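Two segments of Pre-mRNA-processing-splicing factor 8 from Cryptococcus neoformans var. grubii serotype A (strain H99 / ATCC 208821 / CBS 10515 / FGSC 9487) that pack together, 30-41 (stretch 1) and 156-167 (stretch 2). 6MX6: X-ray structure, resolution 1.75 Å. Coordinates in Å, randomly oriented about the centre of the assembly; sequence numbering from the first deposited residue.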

ATOM      1  N   GLN A  30      -0.604  13.411 -10.924  1.00 32.10           N
ATOM      2  CA  GLN A  30      -1.301  13.786  -9.703  1.00 27.60           C
ATOM      3  C   GLN A  30      -2.143  12.606  -9.224  1.00 26.57           C
ATOM      4  O   GLN A  30      -2.988  12.099  -9.969  1.00 28.97           O
ATOM      5  CB  GLN A  30      -2.172  15.020  -9.940  1.00 33.68           C
ATOM      6  CG  GLN A  30      -1.374  16.264 -10.355  1.00 31.55           C
ATOM      7  CD  GLN A  30      -0.393  16.710  -9.286  1.00 29.91           C
ATOM      8  OE1 GLN A  30      -0.784  17.298  -8.279  1.00 35.43           O
ATOM      9  NE2 GLN A  30       0.894  16.428  -9.499  1.00 32.29           N
ATOM     10  N   LEU A  31      -1.895  12.173  -7.995  1.00 29.25           N
ATOM     11  CA  LEU A  31      -2.620  11.109  -7.313  1.00 29.43           C
ATOM     12  C   LEU A  31      -3.424  11.681  -6.155  1.00 33.42           C
ATOM     13  O   LEU A  31      -3.218  12.815  -5.717  1.00 32.54           O
ATOM     14  CB  LEU A  31      -1.654  10.048  -6.780  1.00 25.69           C
ATOM     15  CG  LEU A  31      -0.743   9.407  -7.817  1.00 23.28           C
ATOM     16  CD1 LEU A  31       0.175   8.427  -7.111  1.00 26.99           C
ATOM     17  CD2 LEU A  31      -1.576   8.716  -8.878  1.00 29.09           C
ATOM     18  N   LEU A  32      -4.318  10.858  -5.623  1.00 24.53           N
ATOM     19  CA  LEU A  32      -5.205  11.286  -4.553  1.00 23.33           C
ATOM     20  C   LEU A  32      -4.615  10.900  -3.199  1.00 32.46           C
ATOM     21  O   LEU A  32      -4.301   9.727  -2.961  1.00 28.39           O
ATOM     22  CB  LEU A  32      -6.585  10.669  -4.751  1.00 28.87           C
ATOM     23  CG  LEU A  32      -7.668  11.153  -3.793  1.00 32.77           C
ATOM     24  CD1 LEU A  32      -7.671  12.672  -3.726  1.00 30.72           C
ATOM     25  CD2 LEU A  32      -9.005  10.616  -4.254  1.00 28.81           C
ATOM     26  N   GLY A  33      -4.469  11.890  -2.314  1.00 26.98           N
ATOM     27  CA  GLY A  33      -4.036  11.664  -0.952  1.00 26.84           C
ATOM     28  C   GLY A  33      -5.183  11.268  -0.046  1.00 29.68           C
ATOM     29  O   GLY A  33      -6.367  11.404  -0.377  1.00 26.72           O
ATOM     30  N   PRO A  34      -4.832  10.766   1.140  1.00 27.80           N
ATOM     31  CA  PRO A  34      -5.874  10.283   2.065  1.00 29.80           C
ATOM     32  C   PRO A  34      -6.774  11.384   2.602  1.00 43.26           C
ATOM     33  O   PRO A  34      -7.933  11.106   2.934  1.00 38.57           O
ATOM     34  CB  PRO A  34      -5.063   9.617   3.183  1.00 30.83           C
ATOM     35  CG  PRO A  34      -3.718  10.269   3.116  1.00 38.92           C
ATOM     36  CD  PRO A  34      -3.476  10.552   1.665  1.00 36.09           C
ATOM     37  N   ASP A  35      -6.278  12.620   2.703  1.00 37.00           N
ATOM     38  CA  ASP A  35      -7.087  13.760   3.124  1.00 37.23           C
ATOM     39  C   ASP A  35      -7.884  14.382   1.985  1.00 43.54           C
ATOM     40  O   ASP A  35      -8.629  15.338   2.225  1.00 55.03           O
ATOM     41  CB  ASP A  35      -6.190  14.829   3.759  1.00 42.02           C
ATOM     42  CG  ASP A  35      -5.064  15.274   2.838  1.00 45.93           C
ATOM     43  OD1 ASP A  35      -5.014  14.818   1.674  1.00 48.41           O
ATOM     44  OD2 ASP A  35      -4.226  16.091   3.275  1.00 59.09           O
ATOM     45  N   GLY A  36      -7.738  13.887   0.758  1.00 35.30           N
ATOM     46  CA  GLY A  36      -8.447  14.419  -0.386  1.00 38.33           C
ATOM     47  C   GLY A  36      -7.650  15.362  -1.269  1.00 36.99           C
ATOM     48  O   GLY A  36      -8.122  15.702  -2.360  1.00 37.10           O
ATOM     49  N   THR A  37      -6.460  15.786  -0.847  1.00 37.30           N
ATOM     50  CA  THR A  37      -5.667  16.711  -1.644  1.00 34.60           C
ATOM     51  C   THR A  37      -4.741  15.954  -2.598  1.00 43.36           C
ATOM     52  O   THR A  37      -4.657  14.724  -2.593  1.00 37.02           O
ATOM     53  CB  THR A  37      -4.865  17.649  -0.743  1.00 36.87           C
ATOM     54  OG1 THR A  37      -3.975  16.886   0.084  1.00 34.39           O
ATOM     55  CG2 THR A  37      -5.799  18.464   0.136  1.00 42.67           C
ATOM     56  N   SER A  38      -4.025  16.709  -3.423  1.00 34.15           N
ATOM     57  CA  SER A  38      -3.192  16.147  -4.472  1.00 36.80           C
ATOM     58  C   SER A  38      -1.871  15.616  -3.926  1.00 30.09           C
ATOM     59  O   SER A  38      -1.390  16.015  -2.862  1.00 38.68           O
ATOM     60  CB  SER A  38      -2.907  17.193  -5.548  1.00 40.50           C
ATOM     61  OG  SER A  38      -3.923  17.182  -6.527  1.00 49.40           O
ATOM     62  N   ARG A  39      -1.286  14.694  -4.687  1.00 31.45           N
ATOM     63  CA  ARG A  39       0.043  14.160  -4.437  1.00 37.23           C
ATOM     64  C   ARG A  39       0.752  14.060  -5.775  1.00 31.04           C
ATOM     65  O   ARG A  39       0.157  13.626  -6.760  1.00 40.69           O
ATOM     66  CB  ARG A  39      -0.007  12.771  -3.776  1.00 30.52           C
ATOM     67  CG  ARG A  39      -0.659  12.728  -2.413  1.00 30.83           C
ATOM     68  CD  ARG A  39       0.235  13.334  -1.349  1.00 31.21           C
ATOM     69  NE  ARG A  39      -0.303  13.104  -0.013  1.00 33.57           N
ATOM     70  CZ  ARG A  39      -1.356  13.738   0.489  1.00 33.49           C
ATOM     71  NH1 ARG A  39      -1.992  14.650  -0.236  1.00 33.05           N
ATOM     72  NH2 ARG A  39      -1.778  13.456   1.714  1.00 37.55           N
ATOM     73  N   THR A  40       2.006  14.481  -5.827  1.00 29.82           N
ATOM     74  CA  THR A  40       2.778  14.407  -7.059  1.00 34.58           C
ATOM     75  C   THR A  40       3.677  13.179  -7.011  1.00 27.27           C
ATOM     76  O   THR A  40       4.357  12.942  -6.008  1.00 28.40           O
ATOM     77  CB  THR A  40       3.615  15.672  -7.266  1.00 32.62           C
ATOM     78  OG1 THR A  40       2.742  16.793  -7.439  1.00 35.68           O
ATOM     79  CG2 THR A  40       4.478  15.533  -8.507  1.00 33.69           C
ATOM     80  N   ALA A  41       3.664  12.400  -8.085  1.00 30.92           N
ATOM     81  CA  ALA A  41       4.512  11.224  -8.212  1.00 32.20           C
ATOM     82  C   ALA A  41       5.768  11.565  -9.002  1.00 31.28           C
ATOM     83  O   ALA A  41       5.737  12.359  -9.946  1.00 30.20           O
ATOM     84  CB  ALA A  41       3.760  10.081  -8.898  1.00 31.20           C
ATOM     85  N   GLY A 156       7.254   1.290  -9.082  1.00 17.72           N
ATOM     86  CA  GLY A 156       7.336   2.115  -7.898  1.00 21.89           C
ATOM     87  C   GLY A 156       7.571   3.566  -8.277  1.00 24.81           C
ATOM     88  O   GLY A 156       7.916   3.886  -9.413  1.00 22.44           O
ATOM     89  N   PHE A 157       7.357   4.439  -7.301  1.00 23.97           N
ATOM     90  CA  PHE A 157       7.601   5.867  -7.452  1.00 21.89           C
ATOM     91  C   PHE A 157       7.585   6.477  -6.061  1.00 29.23           C
ATOM     92  O   PHE A 157       7.176   5.840  -5.088  1.00 28.22           O
ATOM     93  CB  PHE A 157       6.577   6.546  -8.377  1.00 26.76           C
ATOM     94  CG  PHE A 157       5.142   6.168  -8.099  1.00 26.33           C
ATOM     95  CD1 PHE A 157       4.508   6.590  -6.943  1.00 25.84           C
ATOM     96  CD2 PHE A 157       4.422   5.413  -9.013  1.00 23.31           C
ATOM     97  CE1 PHE A 157       3.184   6.253  -6.695  1.00 25.48           C
ATOM     98  CE2 PHE A 157       3.100   5.064  -8.767  1.00 25.15           C
ATOM     99  CZ  PHE A 157       2.484   5.488  -7.608  1.00 32.61           C
ATOM    100  N   VAL A 158       8.050   7.708  -5.970  1.00 34.71           N
ATOM    101  CA  VAL A 158       7.931   8.462  -4.732  1.00 31.75           C
ATOM    102  C   VAL A 158       6.766   9.422  -4.885  1.00 28.09           C
ATOM    103  O   VAL A 158       6.377   9.806  -5.995  1.00 30.56           O
ATOM    104  CB  VAL A 158       9.222   9.217  -4.349  1.00 37.52           C
ATOM    105  CG1 VAL A 158      10.206   8.271  -3.672  1.00 35.10           C
ATOM    106  CG2 VAL A 158       9.837   9.859  -5.555  1.00 35.81           C
ATOM    107  N   VAL A 159       6.193   9.788  -3.751  1.00 32.56           N
ATOM    108  CA  VAL A 159       5.069  10.703  -3.678  1.00 31.57           C
ATOM    109  C   VAL A 159       5.438  11.784  -2.673  1.00 25.18           C
ATOM    110  O   VAL A 159       6.050  11.494  -1.642  1.00 27.48           O
ATOM    111  CB  VAL A 159       3.779   9.952  -3.268  1.00 36.07           C
ATOM    112  CG1 VAL A 159       2.776  10.883  -2.626  1.00 32.22           C
ATOM    113  CG2 VAL A 159       3.171   9.252  -4.470  1.00 34.78           C
ATOM    114  N   ASP A 160       5.089  13.031  -2.981  1.00 39.59           N
ATOM    115  CA  ASP A 160       5.450  14.157  -2.129  1.00 39.18           C
ATOM    116  C   ASP A 160       4.531  14.206  -0.908  1.00 48.12           C
ATOM    117  O   ASP A 160       3.746  13.288  -0.649  1.00 42.23           O
ATOM    118  CB  ASP A 160       5.408  15.459  -2.928  1.00 40.52           C
ATOM    119  CG  ASP A 160       3.997  15.858  -3.333  1.00 48.04           C
ATOM    120  OD1 ASP A 160       3.159  14.963  -3.580  1.00 46.40           O
ATOM    121  OD2 ASP A 160       3.727  17.076  -3.415  1.00 53.63           O
ATOM    122  N   LYS A 161       4.635  15.292  -0.141  1.00 45.50           N
ATOM    123  CA  LYS A 161       3.806  15.560   1.047  1.00 39.31           C
ATOM    124  C   LYS A 161       4.022  14.415   2.034  1.00 42.04           C
ATOM    125  O   LYS A 161       5.183  14.079   2.318  1.00 41.56           O
ATOM    126  CB  LYS A 161       2.361  15.806   0.624  1.00 36.35           C
ATOM    127  CG  LYS A 161       2.152  17.066  -0.212  1.00 48.10           C
ATOM    128  CD  LYS A 161       0.674  17.311  -0.482  1.00 51.81           C
ATOM    129  CE  LYS A 161       0.450  18.614  -1.236  1.00 48.05           C
ATOM    130  NZ  LYS A 161      -0.976  18.791  -1.627  1.00 51.55           N
ATOM    131  N   ASP A 162       2.967  13.800   2.575  1.00 36.59           N
ATOM    132  CA  ASP A 162       3.103  12.759   3.592  1.00 34.55           C
ATOM    133  C   ASP A 162       3.488  11.399   3.020  1.00 28.31           C
ATOM    134  O   ASP A 162       3.589  10.436   3.789  1.00 36.39           O
ATOM    135  CB  ASP A 162       1.802  12.620   4.388  1.00 36.82           C
ATOM    136  CG  ASP A 162       0.601  12.310   3.508  1.00 38.32           C
ATOM    137  OD1 ASP A 162       0.762  12.196   2.273  1.00 42.83           O
ATOM    138  OD2 ASP A 162      -0.518  12.191   4.052  1.00 44.71           O
ATOM    139  N   SER A 163       3.687  11.303   1.702  1.00 30.89           N
ATOM    140  CA  SER A 163       4.055  10.076   0.999  1.00 31.53           C
ATOM    141  C   SER A 163       2.926   9.048   0.969  1.00 31.06           C
ATOM    142  O   SER A 163       3.175   7.862   0.733  1.00 33.69           O
ATOM    143  CB  SER A 163       5.324   9.445   1.588  1.00 40.25           C
ATOM    144  OG  SER A 163       6.457  10.276   1.393  1.00 42.47           O
ATOM    145  N   LEU A 164       1.684   9.475   1.184  1.00 27.44           N
ATOM    146  CA  LEU A 164       0.528   8.591   1.188  1.00 23.31           C
ATOM    147  C   LEU A 164      -0.365   8.868  -0.018  1.00 32.04           C
ATOM    148  O   LEU A 164      -0.516  10.015  -0.447  1.00 30.30           O
ATOM    149  CB  LEU A 164      -0.274   8.760   2.478  1.00 27.14           C
ATOM    150  CG  LEU A 164       0.506   8.612   3.781  1.00 30.99           C
ATOM    151  CD1 LEU A 164      -0.428   8.746   4.964  1.00 32.34           C
ATOM    152  CD2 LEU A 164       1.240   7.277   3.817  1.00 31.02           C
ATOM    153  N   TYR A 165      -0.957   7.808  -0.559  1.00 24.05           N
ATOM    154  CA  TYR A 165      -1.859   7.906  -1.699  1.00 22.54           C
ATOM    155  C   TYR A 165      -2.863   6.767  -1.587  1.00 25.69           C
ATOM    156  O   TYR A 165      -2.760   5.914  -0.703  1.00 23.59           O
ATOM    157  CB  TYR A 165      -1.102   7.868  -3.033  1.00 23.77           C
ATOM    158  CG  TYR A 165      -0.276   6.611  -3.227  1.00 26.48           C
ATOM    159  CD1 TYR A 165       0.920   6.428  -2.545  1.00 26.43           C
ATOM    160  CD2 TYR A 165      -0.700   5.606  -4.089  1.00 26.48           C
ATOM    161  CE1 TYR A 165       1.663   5.279  -2.709  1.00 28.98           C
ATOM    162  CE2 TYR A 165       0.043   4.460  -4.265  1.00 22.76           C
ATOM    163  CZ  TYR A 165       1.216   4.298  -3.573  1.00 25.29           C
ATOM    164  OH  TYR A 165       1.957   3.149  -3.744  1.00 32.94           O
ATOM    165  N   LEU A 166      -3.843   6.754  -2.484  1.00 22.82           N
ATOM    166  CA  LEU A 166      -4.989   5.866  -2.339  1.00 24.39           C
ATOM    167  C   LEU A 166      -5.045   4.819  -3.439  1.00 22.32           C
ATOM    168  O   LEU A 166      -4.903   5.141  -4.626  1.00 21.13           O
ATOM    169  CB  LEU A 166      -6.292   6.664  -2.330  1.00 24.97           C
ATOM    170  CG  LEU A 166      -6.518   7.531  -1.092  1.00 25.05           C
ATOM    171  CD1 LEU A 166      -7.925   8.114  -1.120  1.00 26.35           C
ATOM    172  CD2 LEU A 166      -6.263   6.757   0.197  1.00 29.28           C
ATOM    173  N   ARG A 167      -5.282   3.570  -3.035  1.00 18.09           N
ATOM    174  CA  ARG A 167      -5.767   2.545  -3.946  1.00 20.72           C
ATOM    175  C   ARG A 167      -7.207   2.865  -4.347  1.00 16.88           C
ATOM    176  O   ARG A 167      -7.885   3.675  -3.713  1.00 20.87           O
ATOM    177  CB  ARG A 167      -5.690   1.162  -3.281  1.00 22.08           C
ATOM    178  CG  ARG A 167      -5.590  -0.024  -4.250  1.00 21.08           C
ATOM    179  CD  ARG A 167      -5.225  -1.325  -3.531  1.00 15.18           C
ATOM    180  NE  ARG A 167      -6.346  -1.869  -2.761  1.00 21.74           N
ATOM    181  CZ  ARG A 167      -6.368  -3.093  -2.243  1.00 22.39           C
ATOM    182  NH1 ARG A 167      -5.322  -3.895  -2.397  1.00 21.11           N
ATOM    183  NH2 ARG A 167      -7.426  -3.514  -1.557  1.00 19.88           N
TER

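Leu31 lies at the apolar centre of the contact. Its CA-to-CB bond points toward the other stretch, and the side chain is buried. Leu31 CD1 sits 3.7 Å from Phe157 CE1, 4.1 Å from Val159 CG2 and 4.2 Å from Tyr165 CD2. One methyl group thus touches residues of both strands of stretch 2. Ala41 CB lies over one face of the Phe157 ring, 4.1 Å from Phe157 CD1. A second apolar patch forms around Leu166. Leu32 CG is 4.1 Å from Leu166 CD1, and Pro34 CB is 4.3 Å from Leu166 CD2. Pro34 CD also packs against Leu164 CB at 3.8 Å.

The backbones meet beside these side chains. Ala41 and Val159 form an antiparallel, non-hydrogen-bonded pair, with their CA atoms 4.6 Å apart. Their side chains share one face of the sheet. CA-H...O contacts support the pairing: Val159 CA to Thr40 O is 3.3 Å, and Ala41 CA to Val158 O is 3.2 Å. Asp160 N donates to Thr40 O at 3.1 Å. Thr40 N in turn donates to Asp160 OD1 at 2.6 Å, so the aspartate takes the place of a backbone acceptor.

Further out, Arg39 extends its guanidinium to the turn of residues 160 to 163. It forms a salt bridge with Asp162, with Arg39 NE 2.7 Å from Asp162 OD1. Arg39 NH2 adds weak hydrogen bonds to Asp162 OD1 and OD2, both 2.9 Å. Asp162 OD1 lies near the guanidinium plane, while Lys161 CB covers one face. Arg39 NH1 bonds within its own stretch to Thr37 OG1 and Ser38 O, both at 3.0 Å. Lys161 NZ donates to the same Ser38 O at 3.1 Å. This shared acceptor brings two like charges close, with Arg39 NH1 4.5 Å from Lys161 NZ.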